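Acetylene hydratase Ahy (Pelobacter acetylenicus, PDB 2E7Z) catalyses the hydration of acetylene to acetaldehyde, using a tungsten ion held by two molybdopterin guanine dinucleotides together with a [4Fe-4S] cluster. Local coordinates at residues R120-M123 with N124-S128; I337-H340 with E341-P344; L516-Y519 with R520-P523; T524-W528 with E529-K533; S606-Q609 with S610-H613. All coordinates share one frame; numbering follows the deposited sequence.

In the fold
Contacts 1 and 2 are direct neighbours with centres about 7 Å apart: the end of helix 118-126 packs on the loop that follows helix 334-337. Contacts 3 and 4 form a second pair, centres about 9 Å apart, along consecutive helices 513-520 and 528-531. The two pairs are joined where Ile337 CG1 of contact 2 meets Tyr519 CE2 of contact 3 at 3.8 Å. Contact 5 stands apart, its centre 31 to 35 Å from the others. It alone touches the tungsten cofactor, Gln609 coming within about 4 Å of the metal, whereas the Ile517 side chain in contact 3 stays about 14 Å from a pterin dinucleotide.

Contact 1 (R120-M123 with N124-S128)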
# COMPACT_ATOMS: atom_id res chain seq x y z
N ARG A 120 14.06 7.32 7.75
CA ARG A 120 14.29 8.49 6.89
C ARG A 120 15.29 9.46 7.57
O ARG A 120 16.03 10.14 6.89
CB ARG A 120 13.01 9.23 6.52
CG ARG A 120 12.08 8.40 5.65
CD ARG A 120 12.64 8.04 4.27
NE ARG A 120 12.88 9.13 3.31
CZ ARG A 120 11.94 9.59 2.49
NH1 ARG A 120 10.67 9.19 2.57
NH2 ARG A 120 12.29 10.55 1.63
N ARG A 121 15.30 9.48 8.91
CA ARG A 121 16.31 10.26 9.64
C ARG A 121 17.71 9.88 9.17
O ARG A 121 18.52 10.73 8.79
CB ARG A 121 16.12 10.07 11.13
CG ARG A 121 17.01 10.92 12.04
CD ARG A 121 16.67 10.56 13.47
NE ARG A 121 17.37 11.39 14.46
CZ ARG A 121 16.87 12.51 15.00
NH1 ARG A 121 15.67 12.97 14.63
NH2 ARG A 121 17.60 13.20 15.90
N PHE A 122 17.99 8.58 9.19
CA PHE A 122 19.26 8.07 8.72
C PHE A 122 19.54 8.44 7.27
O PHE A 122 20.63 8.95 6.95
CB PHE A 122 19.27 6.53 8.89
CG PHE A 122 20.44 5.85 8.25
CD1 PHE A 122 21.70 5.89 8.85
CD2 PHE A 122 20.29 5.13 7.07
CE1 PHE A 122 22.79 5.30 8.25
CE2 PHE A 122 21.38 4.48 6.48
CZ PHE A 122 22.63 4.58 7.08
N MET A 123 18.57 8.21 6.39
CA MET A 123 18.78 8.52 4.98
C MET A 123 19.02 10.03 4.78
O MET A 123 19.86 10.40 3.97
CB MET A 123 17.59 8.09 4.13
CG MET A 123 17.43 6.57 4.11
SD MET A 123 16.10 6.08 2.96
CE MET A 123 16.93 6.37 1.37
N ASN A 124 18.28 10.86 5.52
CA ASN A 124 18.38 12.32 5.35
C ASN A 124 19.70 12.85 5.86
O ASN A 124 20.25 13.77 5.27
CB ASN A 124 17.17 12.98 6.00
CG ASN A 124 15.90 12.77 5.18
OD1 ASN A 124 15.99 12.54 3.97
ND2 ASN A 124 14.74 12.87 5.81
N LEU A 125 20.25 12.22 6.89
CA LEU A 125 21.57 12.56 7.38
C LEU A 125 22.66 12.07 6.43
O LEU A 125 23.67 12.74 6.25
CB LEU A 125 21.81 12.02 8.80
CG LEU A 125 20.94 12.70 9.85
CD1 LEU A 125 20.86 11.90 11.11
CD2 LEU A 125 21.51 14.10 10.18
N LEU A 126 22.50 10.89 5.84
CA LEU A 126 23.49 10.44 4.87
C LEU A 126 23.46 11.29 3.60
O LEU A 126 24.51 11.55 3.00
CB LEU A 126 23.23 9.01 4.45
CG LEU A 126 23.70 7.83 5.29
CD1 LEU A 126 23.46 6.56 4.46
CD2 LEU A 126 25.16 7.87 5.75
N GLY A 127 22.26 11.71 3.19
CA GLY A 127 22.03 12.53 2.00
C GLY A 127 21.32 11.81 0.88
O GLY A 127 21.37 12.24 -0.26
N SER A 128 20.67 10.68 1.18
CA SER A 128 19.93 9.96 0.13
C SER A 128 18.44 10.27 0.17
O SER A 128 17.77 10.01 1.17
CB SER A 128 20.04 8.43 0.24
OG SER A 128 19.29 7.95 -0.88
O HOH W 1 15.19 10.54 2.33
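Asn124, Leu125 and Leu126 give their backbone N-H groups to the carbonyls of Arg120, Arg121 and Phe122, the regular i to i+4 bonds of the last turns of helix 118-126; the shortest runs from Asn124 N to Arg120 O at 2.7 Å. Met123 O then receives two donors from opposite faces of its carbonyl plane, Gly127 N at 2.8 Å and Ser128 N at 2.9 Å. Gly127 leaves the helix with a phi of 111°, where a side chain would be jammed against the carbonyl oxygen of Leu126. The helix thus ends at a positive-phi glycine, with Met123 O taking both an i+4 and an i+5 donor. This helix is the crossover of a beta-alpha-beta unit between strands 103-107 and 131-132, and Ser128 OG is hydrogen-bonded to Leu103 O of the first strand. On the helix side facing helix 491-501, Leu126 CG lies over one face of the Phe122 ring in a CH-pi contact, 4.2 Å from the ring centroid, while Leu126 CD1 touches Phe122 CZ at 3.4 Å. Phe122 has CG anti to the backbone N (chi1 171°), which brings the far end of its ring to this leucine one turn on. Elsewhere on the helix a single water ties three residues together. It lies at the guanidinium edge of Arg120, in plane, accepting from NE at 2.9 Å, and donates to Asn124 OD1 at 2.7 Å and to Ser128 O at 2.9 Å. The other guanidinium nitrogens, NH1 and NH2, reach Ala386 O and Phe387 O, and Asn124 ND2 is held by Gln338 O.

Contact 2 (I337-H340 with E341-P344); sequences IQMH and EALP
His340, whose carbonyl receives Leu343 N, carries the flat group of this turn, and the imidazole has partners along its edge. NE2 donates to the amide oxygen OE1 of Gln338 at 2.7 Å, with that oxygen slightly out of the ring plane; seen from the amide, the donor stands well above the carbonyl plane. ND1 is hydrogen-bonded to the hydroxyl of Tyr362, and the ring as a whole meets Phe387 edge-to-face. With both nitrogens engaged, the buried imidazole is fixed in its rotation. Behind it the backbone makes two successive 3-10 bonds, from Ala342 N to Met339 O at 3.1 Å and from Leu343 N to His340 O at 3.2 Å. Both donors sit about 60° out of the acceptor's carbonyl plane, the sharp approach that a three-residue turn imposes. Met339 enters this turn with a positive phi of 55°, having left the helical conformation. Its side chain is extended as far as SD and then bends at chi3 (55°), setting CE against Ala342 CB at 3.8 Å. Ala342 CB also rests on the carbonyl of its own turn, 3.4 Å from Met339 O, and Leu343 CB sits in a similar way 3.7 Å from His340 O. Lys348 NZ binds both His340 O and Leu343 O, a clamp across the turn from the following helix. The segment thus bridges helix 334-337 and helix 345-350, for which Pro344 is the N-cap residue. Its other flank lies on helix 118-126: Arg121 NH1 is bonded to Ile337 O, Met339 rests on Arg121, and Leu343 packs against Asn124.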
# COMPACT_ATOMS: atom_id res chain seq x y z
N ILE A 337 10.82 13.46 13.55
CA ILE A 337 11.93 12.52 13.79
C ILE A 337 12.68 12.25 12.48
O ILE A 337 13.90 12.12 12.46
CB ILE A 337 11.43 11.21 14.50
CG1 ILE A 337 10.94 11.60 15.89
CG2 ILE A 337 12.56 10.16 14.58
CD1 ILE A 337 10.16 10.51 16.61
N GLN A 338 11.95 12.22 11.37
CA GLN A 338 12.55 11.94 10.06
C GLN A 338 13.53 13.03 9.55
O GLN A 338 14.34 12.74 8.68
CB GLN A 338 11.47 11.70 9.01
CG GLN A 338 10.69 10.44 9.26
CD GLN A 338 9.58 10.20 8.27
OE1 GLN A 338 8.95 11.17 7.81
NE2 GLN A 338 9.29 8.91 7.94
N MET A 339 13.43 14.27 10.06
CA MET A 339 14.42 15.33 9.74
C MET A 339 14.56 15.52 8.25
O MET A 339 15.68 15.65 7.74
CB MET A 339 15.78 14.99 10.35
CG MET A 339 15.79 15.18 11.83
SD MET A 339 17.41 14.82 12.58
CE MET A 339 18.53 15.90 11.65
N HIS A 340 13.42 15.61 7.55
CA HIS A 340 13.44 16.01 6.14
C HIS A 340 14.10 17.36 5.88
O HIS A 340 14.70 17.55 4.83
CB HIS A 340 12.03 16.02 5.58
CG HIS A 340 11.38 14.67 5.62
ND1 HIS A 340 11.76 13.63 4.79
CD2 HIS A 340 10.39 14.19 6.41
CE1 HIS A 340 11.03 12.56 5.07
NE2 HIS A 340 10.18 12.87 6.04
N GLU A 341 14.03 18.25 6.84
CA GLU A 341 14.64 19.55 6.57
C GLU A 341 16.16 19.43 6.46
O GLU A 341 16.76 20.22 5.71
CB GLU A 341 14.20 20.65 7.53
CG GLU A 341 14.70 22.02 7.13
CD GLU A 341 14.00 22.59 5.90
OE1 GLU A 341 12.78 22.79 5.97
OE2 GLU A 341 14.68 22.87 4.89
N ALA A 342 16.76 18.45 7.12
CA ALA A 342 18.19 18.25 7.07
C ALA A 342 18.72 17.82 5.72
O ALA A 342 19.90 18.03 5.45
CB ALA A 342 18.64 17.27 8.13
N LEU A 343 17.90 17.17 4.90
CA LEU A 343 18.36 16.74 3.58
C LEU A 343 18.51 17.97 2.68
O LEU A 343 17.54 18.70 2.47
CB LEU A 343 17.37 15.81 2.95
CG LEU A 343 17.72 15.18 1.60
CD1 LEU A 343 18.95 14.29 1.72
CD2 LEU A 343 16.54 14.40 1.09
N PRO A 344 19.73 18.23 2.16
CA PRO A 344 19.91 19.44 1.35
C PRO A 344 19.01 19.49 0.12
O PRO A 344 18.72 18.45 -0.47
CB PRO A 344 21.38 19.33 0.91
CG PRO A 344 22.03 18.59 2.00
CD PRO A 344 21.01 17.51 2.33

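Contact 3 (L516-Y519 with R520-P523)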
# COMPACT_ATOMS: atom_id res chain seq x y z
N LEU A 516 13.41 4.88 22.18
CA LEU A 516 12.77 5.56 21.06
C LEU A 516 11.25 5.57 21.21
O LEU A 516 10.61 6.62 20.98
CB LEU A 516 13.22 4.89 19.77
CG LEU A 516 12.56 5.40 18.47
CD1 LEU A 516 12.81 6.92 18.29
CD2 LEU A 516 13.14 4.64 17.30
N ILE A 517 10.66 4.44 21.62
CA ILE A 517 9.24 4.41 21.99
C ILE A 517 8.93 5.46 23.07
O ILE A 517 7.98 6.24 22.93
CB ILE A 517 8.80 2.98 22.43
CG1 ILE A 517 8.70 2.04 21.21
CG2 ILE A 517 7.48 3.06 23.19
CD1 ILE A 517 8.61 0.53 21.58
N ASN A 518 9.73 5.52 24.11
CA ASN A 518 9.46 6.47 25.18
C ASN A 518 9.59 7.89 24.69
O ASN A 518 8.87 8.77 25.18
CB ASN A 518 10.39 6.20 26.37
CG ASN A 518 9.92 5.03 27.18
OD1 ASN A 518 8.73 4.74 27.23
ND2 ASN A 518 10.86 4.34 27.83
N TYR A 519 10.46 8.12 23.71
CA TYR A 519 10.53 9.45 23.08
C TYR A 519 9.27 9.77 22.27
O TYR A 519 8.70 10.86 22.39
CB TYR A 519 11.79 9.57 22.21
CG TYR A 519 11.89 10.94 21.53
CD1 TYR A 519 12.06 12.11 22.28
CD2 TYR A 519 11.79 11.06 20.14
CE1 TYR A 519 12.11 13.35 21.65
CE2 TYR A 519 11.86 12.29 19.51
CZ TYR A 519 12.02 13.42 20.27
OH TYR A 519 12.07 14.65 19.63
N ARG A 520 8.81 8.81 21.46
CA ARG A 520 7.58 9.01 20.69
C ARG A 520 6.42 9.43 21.60
O ARG A 520 5.65 10.33 21.25
CB ARG A 520 7.28 7.71 19.92
CG ARG A 520 5.98 7.63 19.17
CD ARG A 520 5.99 8.46 17.87
NE ARG A 520 4.84 8.04 17.04
CZ ARG A 520 4.03 8.83 16.33
NH1 ARG A 520 4.14 10.17 16.31
NH2 ARG A 520 3.04 8.26 15.68
N ILE A 521 6.29 8.78 22.77
CA ILE A 521 5.20 9.11 23.69
C ILE A 521 5.54 10.15 24.74
O ILE A 521 4.71 10.44 25.62
CB ILE A 521 4.62 7.83 24.37
CG1 ILE A 521 5.66 7.20 25.31
CG2 ILE A 521 4.14 6.87 23.30
CD1 ILE A 521 5.19 5.96 26.07
N SER A 522 6.73 10.74 24.65
CA SER A 522 7.20 11.64 25.70
C SER A 522 6.24 12.80 26.05
O SER A 522 6.15 13.16 27.22
CB SER A 522 8.63 12.10 25.42
OG SER A 522 8.71 12.79 24.19
N PRO A 523 5.50 13.38 25.07
CA PRO A 523 4.63 14.51 25.47
C PRO A 523 3.52 14.10 26.46
O PRO A 523 2.97 14.96 27.14
CB PRO A 523 4.05 14.99 24.14
CG PRO A 523 5.00 14.49 23.10
CD PRO A 523 5.43 13.15 23.62
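Tyr519 O is gripped twice by Ser522. The hydroxyl OG donates to it at 2.6 Å, in the carbonyl plane and on a lone pair, while Ser522 N reaches it at 3.0 Å from high above that plane, about 70° out of it. Both bonds come from one residue because chi1 of 60° tucks OG between the backbone N and the carbonyl carbon, close to the serine's own N-H. Just upstream the helix is regular: Arg520 N binds Leu516 O at 2.9 Å, and Ile521 N binds Ile517 O at 3.1 Å, nearly along the C=O axis. Ile521 is the first residue to leave helical angles, and the chain then tightens into the 3-10 turn of Ser522 and Pro523. Ile521 turns CG1 back over the last turn, 3.5 Å from Ile517 O, and runs alongside Asn518, with CD1 3.9 Å from Asn518 OD1. That oxygen accepts from Trp528 N, tying helix 513-520 to the first turn of helix 528-531. Arg520 leads away to Val332 O, and the Tyr519 ring meets Trp510. Replacing Ser522 by an alanine is likely to leave Tyr519 O with only the out-of-plane N-H of this turn and to make the switch from helix to 3-10 turn less firmly held. The residue four positions after Tyr519 is Pro523, which has no N-H to give to Tyr519 O, and the serine hydroxyl probably makes up for the missing donor at the carbonyl where the helix ends.

Contact 4 (T524-W528 with E529-K533)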
# COMPACT_ATOMS: atom_id res chain seq x y z
N THR A 524 3.20 12.80 26.54
CA THR A 524 2.17 12.30 27.47
C THR A 524 2.64 12.25 28.92
O THR A 524 1.83 12.08 29.85
CB THR A 524 1.71 10.85 27.10
OG1 THR A 524 2.75 9.92 27.43
CG2 THR A 524 1.35 10.71 25.61
N GLY A 525 3.96 12.35 29.12
CA GLY A 525 4.55 12.16 30.45
C GLY A 525 4.61 10.70 30.89
O GLY A 525 5.12 10.41 31.98
N MET A 526 4.11 9.76 30.07
CA MET A 526 4.18 8.34 30.42
C MET A 526 5.35 7.65 29.76
O MET A 526 5.76 8.02 28.65
CB MET A 526 2.90 7.60 29.98
CG MET A 526 1.63 8.04 30.72
SD MET A 526 0.22 7.06 30.20
CE MET A 526 -0.47 8.12 28.94
N GLU A 527 5.86 6.60 30.41
CA GLU A 527 6.76 5.68 29.74
C GLU A 527 5.96 4.44 29.32
O GLU A 527 4.79 4.30 29.70
CB GLU A 527 7.93 5.28 30.65
CG GLU A 527 8.94 6.42 30.84
CD GLU A 527 10.15 6.06 31.68
OE1 GLU A 527 10.32 4.89 32.11
OE2 GLU A 527 10.95 7.00 31.92
N TRP A 528 6.59 3.54 28.59
CA TRP A 528 5.88 2.42 27.96
C TRP A 528 5.17 1.49 28.95
O TRP A 528 4.06 1.00 28.67
CB TRP A 528 6.85 1.67 27.04
CG TRP A 528 6.29 0.41 26.47
CD1 TRP A 528 6.76 -0.86 26.71
CD2 TRP A 528 5.15 0.26 25.59
NE1 TRP A 528 6.00 -1.78 26.02
CE2 TRP A 528 5.00 -1.12 25.34
CE3 TRP A 528 4.25 1.17 25.00
CZ2 TRP A 528 3.99 -1.63 24.52
CZ3 TRP A 528 3.24 0.66 24.18
CH2 TRP A 528 3.14 -0.73 23.94
N GLU A 529 5.76 1.24 30.12
CA GLU A 529 5.12 0.35 31.08
C GLU A 529 3.71 0.81 31.42
O GLU A 529 2.78 0.01 31.48
CB GLU A 529 5.97 0.20 32.35
CG GLU A 529 5.23 -0.52 33.45
CD GLU A 529 6.11 -1.03 34.57
OE1 GLU A 529 7.33 -0.73 34.58
OE2 GLU A 529 5.57 -1.74 35.44
N GLU A 530 3.54 2.12 31.61
CA GLU A 530 2.23 2.68 31.91
C GLU A 530 1.37 2.86 30.65
O GLU A 530 0.18 2.52 30.64
CB GLU A 530 2.41 4.02 32.62
CG GLU A 530 1.10 4.69 33.02
CD GLU A 530 1.29 6.04 33.74
OE1 GLU A 530 2.44 6.56 33.85
OE2 GLU A 530 0.27 6.58 34.22
N TYR A 531 2.00 3.32 29.57
CA TYR A 531 1.29 3.64 28.35
C TYR A 531 0.55 2.44 27.79
O TYR A 531 -0.56 2.59 27.30
CB TYR A 531 2.28 4.15 27.31
CG TYR A 531 1.64 4.85 26.14
CD1 TYR A 531 1.27 6.20 26.23
CD2 TYR A 531 1.46 4.20 24.92
CE1 TYR A 531 0.70 6.86 25.15
CE2 TYR A 531 0.91 4.85 23.84
CZ TYR A 531 0.52 6.18 23.95
OH TYR A 531 -0.03 6.86 22.88
N GLN A 532 1.17 1.26 27.85
CA GLN A 532 0.61 0.08 27.18
C GLN A 532 -0.63 -0.45 27.88
O GLN A 532 -1.30 -1.33 27.34
CB GLN A 532 1.65 -1.04 27.13
CG GLN A 532 1.93 -1.65 28.50
CD GLN A 532 3.07 -2.60 28.45
OE1 GLN A 532 2.89 -3.81 28.24
NE2 GLN A 532 4.28 -2.05 28.56
N LYS A 533 -0.92 0.09 29.06
CA LYS A 533 -2.04 -0.41 29.85
C LYS A 533 -3.40 -0.01 29.28
O LYS A 533 -4.41 -0.61 29.61
CB LYS A 533 -1.90 -0.02 31.33
CG LYS A 533 -0.72 -0.72 32.01
CD LYS A 533 -0.56 -0.24 33.45
CE LYS A 533 0.61 -0.94 34.12
NZ LYS A 533 0.75 -0.56 35.55
O HOH W 2 2.74 9.42 34.18
O HOH W 3 5.00 6.13 33.18
O HOH W 4 5.05 -4.85 26.11
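Trp528 O accepts two hydrogen bonds from Gln532, the helical one from the backbone N at 3.0 Å and one from the side-chain NE2 at 3.1 Å, from opposite faces of its carbonyl plane. Gln532 can do both because chi1 (70°) folds its chain back over the preceding turn; its OE1 goes on to Gln479. Glu527, the N-cap residue, likewise receives Tyr531 N on its carbonyl, and Thr524 OG1, also hydrogen-bonded to Ile521 O, closes an ST turn by accepting from Met526 N. Among the ring contacts, Gln532 CB sits over the six-membered ring of Trp528, 3.5 Å from its centroid, in a CH-pi contact, and NE2 lies above the same indole nearer NE1, the amide tilted 34° to the ring. Tyr531 CD2 meets the indole edge at CZ3, 4.0 Å away, the two side chains crossing at about a right angle. Met526 bends CE to within 3.7 Å of Tyr531 CD1, with its sulfur oblique to the ring, a Met-aromatic contact. Water completes the start of the helix: one molecule accepts from Glu527 N at 2.9 Å and donates to Glu530 OE1 at 2.7 Å. A serine in place of Trp528 would probably open a gap beside Tyr531 and leave Gln532 without the ring face it lies on. The Glu530 carboxylate, water-linked to an N-H at the amino end of helix 528-531, is probably stabilised there by the helix dipole.

Contact 5 (S606-Q609 with S610-H613). With MGD (2-amino-5,6-dimercapto-7-methyl-3,7,8a,9-tetrahydro-8-oxa-1,3,9,10-tetraaza-anthracen-4-one guanosine dinucleotide), chain E.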
# COMPACT_ATOMS: atom_id res chain seq x y z
N SER A 606 -5.50 -17.04 3.14
CA SER A 606 -4.42 -17.68 3.90
C SER A 606 -3.04 -17.05 3.74
O SER A 606 -2.09 -17.48 4.42
CB SER A 606 -4.32 -19.17 3.53
OG SER A 606 -4.25 -19.35 2.12
N ASN A 607 -2.90 -16.05 2.88
CA ASN A 607 -1.60 -15.40 2.68
C ASN A 607 -1.75 -13.90 2.68
O ASN A 607 -2.85 -13.39 2.51
CB ASN A 607 -0.89 -15.92 1.42
CG ASN A 607 -1.74 -15.82 0.17
OD1 ASN A 607 -2.06 -14.71 -0.28
ND2 ASN A 607 -2.11 -16.98 -0.41
N PHE A 608 -0.64 -13.21 2.92
CA PHE A 608 -0.66 -11.75 2.86
C PHE A 608 0.42 -11.35 1.89
O PHE A 608 1.59 -11.56 2.16
CB PHE A 608 -0.42 -11.10 4.25
CG PHE A 608 -0.21 -9.62 4.18
CD1 PHE A 608 -1.23 -8.75 3.79
CD2 PHE A 608 1.04 -9.08 4.49
CE1 PHE A 608 -1.02 -7.36 3.72
CE2 PHE A 608 1.26 -7.69 4.42
CZ PHE A 608 0.22 -6.84 4.02
N GLN A 609 0.04 -10.79 0.74
CA GLN A 609 1.04 -10.41 -0.26
C GLN A 609 1.91 -11.61 -0.57
O GLN A 609 1.34 -12.65 -0.87
CB GLN A 609 1.85 -9.17 0.18
CG GLN A 609 0.95 -8.00 0.59
CD GLN A 609 0.26 -7.33 -0.60
OE1 GLN A 609 0.69 -7.45 -1.74
NE2 GLN A 609 -0.80 -6.60 -0.32
N SER A 610 3.24 -11.53 -0.48
CA SER A 610 4.08 -12.70 -0.74
C SER A 610 4.39 -13.53 0.50
O SER A 610 5.28 -14.37 0.43
CB SER A 610 5.37 -12.29 -1.46
OG SER A 610 6.29 -11.67 -0.57
N CYS A 611 3.67 -13.28 1.59
CA CYS A 611 3.99 -13.87 2.90
C CYS A 611 3.18 -15.11 3.19
O CYS A 611 2.02 -15.23 2.78
CB CYS A 611 3.71 -12.89 4.04
SG CYS A 611 4.53 -11.26 3.84
N TYR A 612 3.79 -15.99 3.98
CA TYR A 612 3.17 -17.20 4.56
C TYR A 612 3.03 -18.34 3.56
O TYR A 612 2.21 -19.27 3.76
CB TYR A 612 1.83 -16.94 5.32
CG TYR A 612 1.82 -15.63 6.04
CD1 TYR A 612 2.96 -15.18 6.72
CD2 TYR A 612 0.69 -14.82 5.99
CE1 TYR A 612 2.96 -13.92 7.34
CE2 TYR A 612 0.67 -13.58 6.60
CZ TYR A 612 1.82 -13.12 7.25
OH TYR A 612 1.81 -11.86 7.82
N HIS A 613 3.83 -18.31 2.49
CA HIS A 613 3.89 -19.47 1.58
C HIS A 613 4.82 -20.60 2.07
O HIS A 613 4.91 -21.65 1.41
CB HIS A 613 4.27 -19.02 0.16
CG HIS A 613 3.31 -18.05 -0.45
ND1 HIS A 613 1.95 -18.29 -0.49
CD2 HIS A 613 3.51 -16.88 -1.10
CE1 HIS A 613 1.35 -17.28 -1.10
NE2 HIS A 613 2.28 -16.42 -1.50
PB MGD E . 5.73 -8.17 0.24
O1B MGD E . 6.20 -7.67 -1.10
O2B MGD E . 5.14 -9.53 0.36
O3B MGD E . 4.66 -7.18 0.90
O3A MGD E . 4.04 -4.91 0.03
PA MGD E . 4.74 -5.62 1.29
O1A MGD E . 3.92 -5.49 2.53
O2A MGD E . 6.16 -5.14 1.28
O5' MGD E . 7.02 -8.07 1.22
C5' MGD E . 6.82 -8.07 2.62
C4' MGD E . 8.04 -8.73 3.22
O4' MGD E . 8.02 -8.47 4.63
C3' MGD E . 8.03 -10.26 3.13
O3' MGD E . 9.23 -10.69 2.47
C2' MGD E . 7.94 -10.78 4.57
O2' MGD E . 8.65 -12.00 4.86
C1' MGD E . 8.53 -9.63 5.33
N9 MGD E . 8.08 -9.45 6.72
C8 MGD E . 6.82 -9.62 7.20
N7 MGD E . 6.76 -9.26 8.50
C5 MGD E . 7.98 -8.78 8.83
C6 MGD E . 8.61 -8.24 10.02
O6 MGD E . 7.98 -8.09 11.08
N1 MGD E . 9.90 -7.86 9.88
C2 MGD E . 10.64 -8.05 8.80
N2 MGD E . 11.94 -7.62 8.81
N3 MGD E . 10.13 -8.55 7.68
C4 MGD E . 8.83 -8.91 7.66
C10 MGD E . 2.62 -4.79 0.04
C11 MGD E . 2.26 -3.78 -1.04
O11 MGD E . 2.59 -4.41 -2.27
C12 MGD E . 0.78 -3.47 -0.97
S12 MGD E . 0.13 -2.95 0.52
C13 MGD E . 0.02 -3.52 -2.08
S13 MGD E . -1.67 -3.29 -2.02
C14 MGD E . 0.57 -3.81 -3.44
N15 MGD E . 0.17 -5.12 -3.93
C16 MGD E . 0.75 -5.47 -5.11
C17 MGD E . 0.10 -6.31 -6.13
O17 MGD E . -1.05 -6.75 -5.95
N18 MGD E . 0.80 -6.57 -7.26
C19 MGD E . 2.05 -6.10 -7.49
N19 MGD E . 2.69 -6.41 -8.63
N20 MGD E . 2.70 -5.35 -6.59
C21 MGD E . 2.11 -5.01 -5.44
N22 MGD E . 2.76 -4.23 -4.57
C23 MGD E . 2.10 -3.69 -3.40
O HOH W 5 0.45 -14.57 -2.57
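Gln609 leaves the turn before Ser610 and runs along the cofactor atom by atom. CB lies 3.3 Å from the phosphate oxygen O2B of MGD. CG passes over the centre of the Phe608 ring, 3.6 Å above its plane, and the chain then bends at chi2 (-72°) to lay CD beside the C10 methylene of the ligand. At the amide end OE1 is 3.2 Å from the pterin nitrogen N15, and NE2 stands 3.6 Å from C12, one of the two carbons bearing the sulfurs. Next in the chain, Ser610 grips the phosphate: its N donates to O2B at 2.9 Å and its OG at 2.6 Å, while Asn415 ND2 holds the same hydroxyl. The turn that presents these groups is type II' from Phe608 to Cys611, with Gln609 at positive phi. Cys611 N closes it onto Phe608 O at 2.8 Å, and the return bond from Phe608 N to Cys611 O is weak. Behind the turn Phe608 CB packs on Tyr612 CE2 at 3.6 Å, and Tyr612 OH reaches Ser8 O, beside the iron-sulfur cluster. Asn607 O and Gln609 N bind the second dinucleotide. A type II' turn thus serves both dinucleotides, forming part of the molybdopterin dinucleotide-binding domain found in the DMSO reductase family.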